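Packaging enzyme P4 (Pseudomonas phage phi13, PDB 4BLP) probably hydrolyses nucleoside triphosphates as a hexameric RecA-like helicase motor that packages RNA into the viral capsid. Local coordinates at residues D[137-151]-D[243-257]. Residues are numbered along the deposited sequence; the frame is centred on the assembly and turned at random.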
loop_
_atom_site.group_PDB
_atom_site.type_symbol
_atom_site.label_atom_id
_atom_site.label_comp_id
_atom_site.label_asym_id
_atom_site.label_seq_id
_atom_site.Cartn_x
_atom_site.Cartn_y
_atom_site.Cartn_z
ATOM N N HIS D 137 11.445 -40.147 -13.440
ATOM C CA HIS D 137 12.856 -39.739 -13.425
ATOM C C HIS D 137 13.645 -40.374 -12.323
ATOM O O HIS D 137 13.125 -40.573 -11.234
ATOM C CB HIS D 137 12.909 -38.194 -13.252
ATOM C CG HIS D 137 12.226 -37.472 -14.372
ATOM N ND1 HIS D 137 10.866 -37.138 -14.321
ATOM C CD2 HIS D 137 12.701 -37.171 -15.599
ATOM C CE1 HIS D 137 10.603 -36.566 -15.493
ATOM N NE2 HIS D 137 11.661 -36.595 -16.302
ATOM N N ASN D 138 14.941 -40.604 -12.585
ATOM C CA ASN D 138 15.830 -41.212 -11.608
ATOM C C ASN D 138 16.501 -40.120 -10.804
ATOM O O ASN D 138 17.523 -39.562 -11.212
ATOM C CB ASN D 138 16.867 -42.139 -12.308
ATOM C CG ASN D 138 17.627 -43.033 -11.362
ATOM O OD1 ASN D 138 17.554 -42.910 -10.137
ATOM N ND2 ASN D 138 18.395 -43.959 -11.912
ATOM N N TRP D 139 15.851 -39.715 -9.710
ATOM C CA TRP D 139 16.368 -38.696 -8.799
ATOM C C TRP D 139 15.930 -39.089 -7.421
ATOM O O TRP D 139 14.731 -38.986 -7.134
ATOM C CB TRP D 139 15.869 -37.281 -9.148
ATOM C CG TRP D 139 16.212 -36.248 -8.093
ATOM C CD1 TRP D 139 15.346 -35.613 -7.252
ATOM C CD2 TRP D 139 17.516 -35.725 -7.796
ATOM N NE1 TRP D 139 16.037 -34.769 -6.413
ATOM C CE2 TRP D 139 17.368 -34.806 -6.736
ATOM C CE3 TRP D 139 18.815 -35.980 -8.303
ATOM C CZ2 TRP D 139 18.458 -34.120 -6.180
ATOM C CZ3 TRP D 139 19.884 -35.245 -7.799
ATOM C CH2 TRP D 139 19.703 -34.341 -6.737
ATOM N N GLN D 140 16.903 -39.572 -6.585
ATOM C CA GLN D 140 16.674 -40.026 -5.193
ATOM C C GLN D 140 15.936 -41.363 -5.188
ATOM O O GLN D 140 16.305 -42.242 -4.423
ATOM C CB GLN D 140 15.939 -38.960 -4.338
ATOM C CG GLN D 140 16.646 -37.592 -4.337
ATOM C CD GLN D 140 18.042 -37.694 -3.769
ATOM O OE1 GLN D 140 18.234 -38.013 -2.594
ATOM N NE2 GLN D 140 19.061 -37.444 -4.596
ATOM N N VAL D 141 14.887 -41.510 -6.024
ATOM C CA VAL D 141 14.139 -42.760 -6.265
ATOM C C VAL D 141 14.147 -42.954 -7.773
ATOM O O VAL D 141 14.314 -41.973 -8.500
ATOM C CB VAL D 141 12.712 -42.797 -5.670
ATOM C CG1 VAL D 141 12.757 -42.694 -4.146
ATOM C CG2 VAL D 141 11.807 -41.718 -6.288
ATOM N N ARG D 142 13.930 -44.196 -8.254
ATOM C CA ARG D 142 13.990 -44.478 -9.684
ATOM C C ARG D 142 12.840 -43.898 -10.493
ATOM O O ARG D 142 12.990 -43.719 -11.703
ATOM C CB ARG D 142 14.027 -46.006 -9.912
ATOM C CG ARG D 142 15.351 -46.620 -9.471
ATOM C CD ARG D 142 15.416 -48.088 -9.785
ATOM N NE ARG D 142 16.660 -48.650 -9.275
ATOM C CZ ARG D 142 16.897 -49.947 -9.158
ATOM N NH1 ARG D 142 15.976 -50.833 -9.518
ATOM N NH2 ARG D 142 18.058 -50.373 -8.682
ATOM N N ASN D 143 11.700 -43.599 -9.842
ATOM C CA ASN D 143 10.491 -43.196 -10.549
ATOM C C ASN D 143 9.872 -41.930 -9.972
ATOM O O ASN D 143 8.661 -41.863 -9.775
ATOM C CB ASN D 143 9.484 -44.359 -10.492
ATOM C CG ASN D 143 9.081 -44.761 -9.083
ATOM O OD1 ASN D 143 9.766 -44.456 -8.086
ATOM N ND2 ASN D 143 7.923 -45.382 -8.983
ATOM N N HIS D 144 10.700 -40.889 -9.819
ATOM C CA HIS D 144 10.231 -39.574 -9.349
ATOM C C HIS D 144 9.274 -39.016 -10.404
ATOM O O HIS D 144 9.602 -39.073 -11.598
ATOM C CB HIS D 144 11.459 -38.664 -9.154
ATOM C CG HIS D 144 11.239 -37.425 -8.330
ATOM N ND1 HIS D 144 10.258 -36.499 -8.656
ATOM C CD2 HIS D 144 11.913 -36.989 -7.240
ATOM C CE1 HIS D 144 10.359 -35.523 -7.752
ATOM N NE2 HIS D 144 11.328 -35.781 -6.865
ATOM N N LEU D 145 8.086 -38.494 -10.008
ATOM C CA LEU D 145 7.230 -37.891 -11.050
ATOM C C LEU D 145 7.889 -36.644 -11.636
ATOM O O LEU D 145 8.720 -35.999 -10.976
ATOM C CB LEU D 145 5.860 -37.473 -10.466
ATOM C CG LEU D 145 4.896 -38.640 -10.140
ATOM C CD1 LEU D 145 3.605 -38.077 -9.525
ATOM C CD2 LEU D 145 4.571 -39.483 -11.391
ATOM N N SER D 146 7.483 -36.281 -12.865
ATOM C CA SER D 146 7.904 -35.020 -13.444
ATOM C C SER D 146 7.342 -33.891 -12.563
ATOM O O SER D 146 6.264 -34.031 -11.971
ATOM C CB SER D 146 7.378 -34.885 -14.869
ATOM O OG SER D 146 7.927 -35.882 -15.708
ATOM N N GLY D 147 8.088 -32.809 -12.486
ATOM C CA GLY D 147 7.726 -31.671 -11.645
ATOM C C GLY D 147 8.981 -30.983 -11.160
ATOM O O GLY D 147 10.007 -30.970 -11.840
ATOM N N LEU D 148 8.893 -30.418 -9.957
ATOM C CA LEU D 148 9.977 -29.711 -9.310
ATOM C C LEU D 148 10.300 -30.408 -8.025
ATOM O O LEU D 148 9.374 -30.761 -7.281
ATOM C CB LEU D 148 9.485 -28.261 -9.050
ATOM C CG LEU D 148 10.397 -27.329 -8.258
ATOM C CD1 LEU D 148 11.750 -27.082 -9.018
ATOM C CD2 LEU D 148 9.687 -25.977 -7.998
ATOM N N HIS D 149 11.603 -30.603 -7.752
ATOM C CA HIS D 149 12.082 -31.161 -6.476
ATOM C C HIS D 149 12.828 -30.042 -5.783
ATOM O O HIS D 149 13.793 -29.537 -6.344
ATOM C CB HIS D 149 13.014 -32.377 -6.684
ATOM C CG HIS D 149 13.394 -33.038 -5.394
ATOM N ND1 HIS D 149 12.829 -34.242 -5.016
ATOM C CD2 HIS D 149 14.229 -32.615 -4.410
ATOM C CE1 HIS D 149 13.366 -34.538 -3.837
ATOM N NE2 HIS D 149 14.202 -33.587 -3.422
ATOM N N VAL D 150 12.413 -29.635 -4.601
ATOM C CA VAL D 150 13.146 -28.546 -3.955
ATOM C C VAL D 150 14.001 -29.082 -2.816
ATOM O O VAL D 150 13.594 -30.008 -2.099
ATOM C CB VAL D 150 12.218 -27.397 -3.472
ATOM C CG1 VAL D 150 11.490 -26.755 -4.659
ATOM C CG2 VAL D 150 11.227 -27.897 -2.437
ATOM N N VAL D 151 15.169 -28.478 -2.632
ATOM C CA VAL D 151 16.105 -28.814 -1.563
ATOM C C VAL D 151 16.084 -27.626 -0.640
ATOM O O VAL D 151 16.480 -26.545 -1.042
ATOM C CB VAL D 151 17.521 -29.127 -2.133
ATOM C CG1 VAL D 151 18.533 -29.401 -0.994
ATOM C CG2 VAL D 151 17.437 -30.310 -3.107
ATOM N N ASN D 243 6.138 -26.244 -10.697
ATOM C CA ASN D 243 6.042 -27.707 -10.660
ATOM C C ASN D 243 5.195 -28.283 -11.821
ATOM O O ASN D 243 5.591 -29.239 -12.496
ATOM C CB ASN D 243 5.373 -28.137 -9.333
ATOM C CG ASN D 243 5.365 -29.637 -9.214
ATOM O OD1 ASN D 243 6.369 -30.232 -8.799
ATOM N ND2 ASN D 243 4.226 -30.277 -9.565
ATOM N N ASN D 244 4.019 -27.687 -12.042
ATOM C CA ASN D 244 3.075 -28.230 -12.996
ATOM C C ASN D 244 3.505 -27.920 -14.432
ATOM O O ASN D 244 3.142 -28.674 -15.331
ATOM C CB ASN D 244 1.665 -27.754 -12.676
ATOM C CG ASN D 244 1.102 -28.440 -11.429
ATOM O OD1 ASN D 244 1.760 -29.310 -10.822
ATOM N ND2 ASN D 244 -0.120 -28.082 -11.017
ATOM N N ILE D 245 4.250 -26.853 -14.659
ATOM C CA ILE D 245 4.796 -26.607 -16.020
ATOM C C ILE D 245 5.813 -27.727 -16.298
ATOM O O ILE D 245 5.804 -28.333 -17.373
ATOM C CB ILE D 245 5.467 -25.192 -16.122
ATOM C CG1 ILE D 245 4.384 -24.100 -16.167
ATOM C CG2 ILE D 245 6.489 -25.117 -17.302
ATOM C CD1 ILE D 245 3.496 -24.112 -17.499
ATOM N N CYS D 246 6.679 -28.028 -15.317
ATOM C CA CYS D 246 7.648 -29.139 -15.500
ATOM C C CYS D 246 6.909 -30.476 -15.756
ATOM O O CYS D 246 7.309 -31.250 -16.638
ATOM C CB CYS D 246 8.551 -29.272 -14.281
ATOM S SG CYS D 246 9.684 -27.892 -14.037
ATOM N N ALA D 247 5.842 -30.743 -14.980
ATOM C CA ALA D 247 5.073 -31.980 -15.136
ATOM C C ALA D 247 4.475 -32.041 -16.547
ATOM O O ALA D 247 4.530 -33.091 -17.185
ATOM C CB ALA D 247 3.976 -32.073 -14.072
ATOM N N GLU D 248 3.883 -30.924 -17.028
ATOM C CA GLU D 248 3.286 -30.882 -18.378
ATOM C C GLU D 248 4.347 -31.204 -19.462
ATOM O O GLU D 248 4.042 -31.853 -20.468
ATOM C CB GLU D 248 2.670 -29.485 -18.612
ATOM C CG GLU D 248 2.151 -29.266 -20.032
ATOM C CD GLU D 248 1.027 -30.183 -20.473
ATOM O OE1 GLU D 248 0.343 -30.776 -19.608
ATOM O OE2 GLU D 248 0.810 -30.287 -21.696
ATOM N N LEU D 249 5.588 -30.739 -19.241
ATOM C CA LEU D 249 6.685 -30.908 -20.212
ATOM C C LEU D 249 7.463 -32.228 -19.994
ATOM O O LEU D 249 8.405 -32.507 -20.742
ATOM C CB LEU D 249 7.623 -29.683 -20.114
ATOM C CG LEU D 249 6.924 -28.315 -20.395
ATOM C CD1 LEU D 249 7.850 -27.162 -20.103
ATOM C CD2 LEU D 249 6.403 -28.257 -21.859
ATOM N N GLY D 250 7.040 -33.013 -19.001
ATOM C CA GLY D 250 7.636 -34.316 -18.687
ATOM C C GLY D 250 9.089 -34.240 -18.224
ATOM O O GLY D 250 9.868 -35.163 -18.457
ATOM N N VAL D 251 9.448 -33.180 -17.511
ATOM C CA VAL D 251 10.815 -33.011 -17.021
ATOM C C VAL D 251 10.827 -32.912 -15.512
ATOM O O VAL D 251 9.791 -32.645 -14.886
ATOM C CB VAL D 251 11.522 -31.769 -17.655
ATOM C CG1 VAL D 251 11.638 -31.923 -19.177
ATOM C CG2 VAL D 251 10.830 -30.438 -17.265
ATOM N N LEU D 252 12.027 -33.072 -14.936
ATOM C CA LEU D 252 12.225 -32.872 -13.505
ATOM C C LEU D 252 13.306 -31.823 -13.310
ATOM O O LEU D 252 14.411 -31.971 -13.863
ATOM C CB LEU D 252 12.612 -34.185 -12.788
ATOM C CG LEU D 252 12.991 -34.017 -11.309
ATOM C CD1 LEU D 252 11.759 -33.640 -10.471
ATOM C CD2 LEU D 252 13.537 -35.349 -10.749
ATOM N N LEU D 253 12.996 -30.764 -12.564
ATOM C CA LEU D 253 13.971 -29.748 -12.183
ATOM C C LEU D 253 14.224 -29.893 -10.698
ATOM O O LEU D 253 13.302 -30.237 -9.955
ATOM C CB LEU D 253 13.498 -28.291 -12.475
ATOM C CG LEU D 253 13.274 -27.951 -13.947
ATOM C CD1 LEU D 253 12.918 -26.469 -14.123
ATOM C CD2 LEU D 253 14.461 -28.344 -14.796
ATOM N N VAL D 254 15.462 -29.633 -10.271
ATOM C CA VAL D 254 15.850 -29.690 -8.860
ATOM C C VAL D 254 16.288 -28.285 -8.488
ATOM O O VAL D 254 17.051 -27.686 -9.251
ATOM C CB VAL D 254 16.949 -30.732 -8.579
ATOM C CG1 VAL D 254 17.314 -30.731 -7.082
ATOM C CG2 VAL D 254 16.485 -32.131 -9.030
ATOM N N ALA D 255 15.785 -27.719 -7.388
ATOM C CA ALA D 255 16.219 -26.359 -7.043
ATOM C C ALA D 255 16.459 -26.204 -5.559
ATOM O O ALA D 255 15.654 -26.701 -4.779
ATOM C CB ALA D 255 15.159 -25.364 -7.484
ATOM N N ALA D 256 17.531 -25.476 -5.177
ATOM C CA ALA D 256 17.787 -25.128 -3.771
ATOM C C ALA D 256 16.921 -23.931 -3.391
ATOM O O ALA D 256 16.790 -22.978 -4.175
ATOM C CB ALA D 256 19.269 -24.793 -3.559
ATOM N N ILE D 257 16.344 -23.950 -2.190
ATOM C CA ILE D 257 15.574 -22.807 -1.742
ATOM C C ILE D 257 15.691 -22.640 -0.233
ATOM O O ILE D 257 15.744 -23.631 0.499
ATOM C CB ILE D 257 14.084 -22.937 -2.212
ATOM C CG1 ILE D 257 13.327 -21.614 -2.085
ATOM C CG2 ILE D 257 13.336 -24.099 -1.503
ATOM C CD1 ILE D 257 11.959 -21.634 -2.860
HETATM O O HOH W 1 4.138 -33.131 -9.690
#
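Leu252 opens strand 252-257, which lies beside strand 147-151 and parallel to it in the central sheet of the RecA-like P-loop NTPase fold. The pairing runs from Gly147 with Leu252 to Val151 with Ala256. Strand 147-151 leads into the probable Walker A loop.

The Leu252 side chain packs against His137, Trp139 and His144 of the hairpin 137-145. Its CB lies over one face of the His137 ring, 3.8 Å from the centroid. CG stands anti to the backbone N (chi1 173°). With chi2 at 69°, CD1 meets His144 CE1 at 3.6 Å and also touches Gly147 O. CD2 presses on Trp139 CB at 3.4 Å and sits over a face of the His144 ring. That ring is held by two bonds: ND1 donates to Leu145 O, and NE2 pairs with His149 ND1. His149 NE2 in turn bonds Thr281 OG1 on the neighbouring strand. Further along, Val254 CG2 makes a CH-pi contact over one face of the Trp139 five-membered ring, 3.8 Å from its centroid.

At the Leu252 end of the pair, helix 243-248 packs against Gly147: Asn243 O lies 3.3 Å from Gly147 CA. Asn243 OD1 accepts Ala278 N and also Leu148 N, the latter at 2.8 Å with the donor 45° above the amide carbonyl plane.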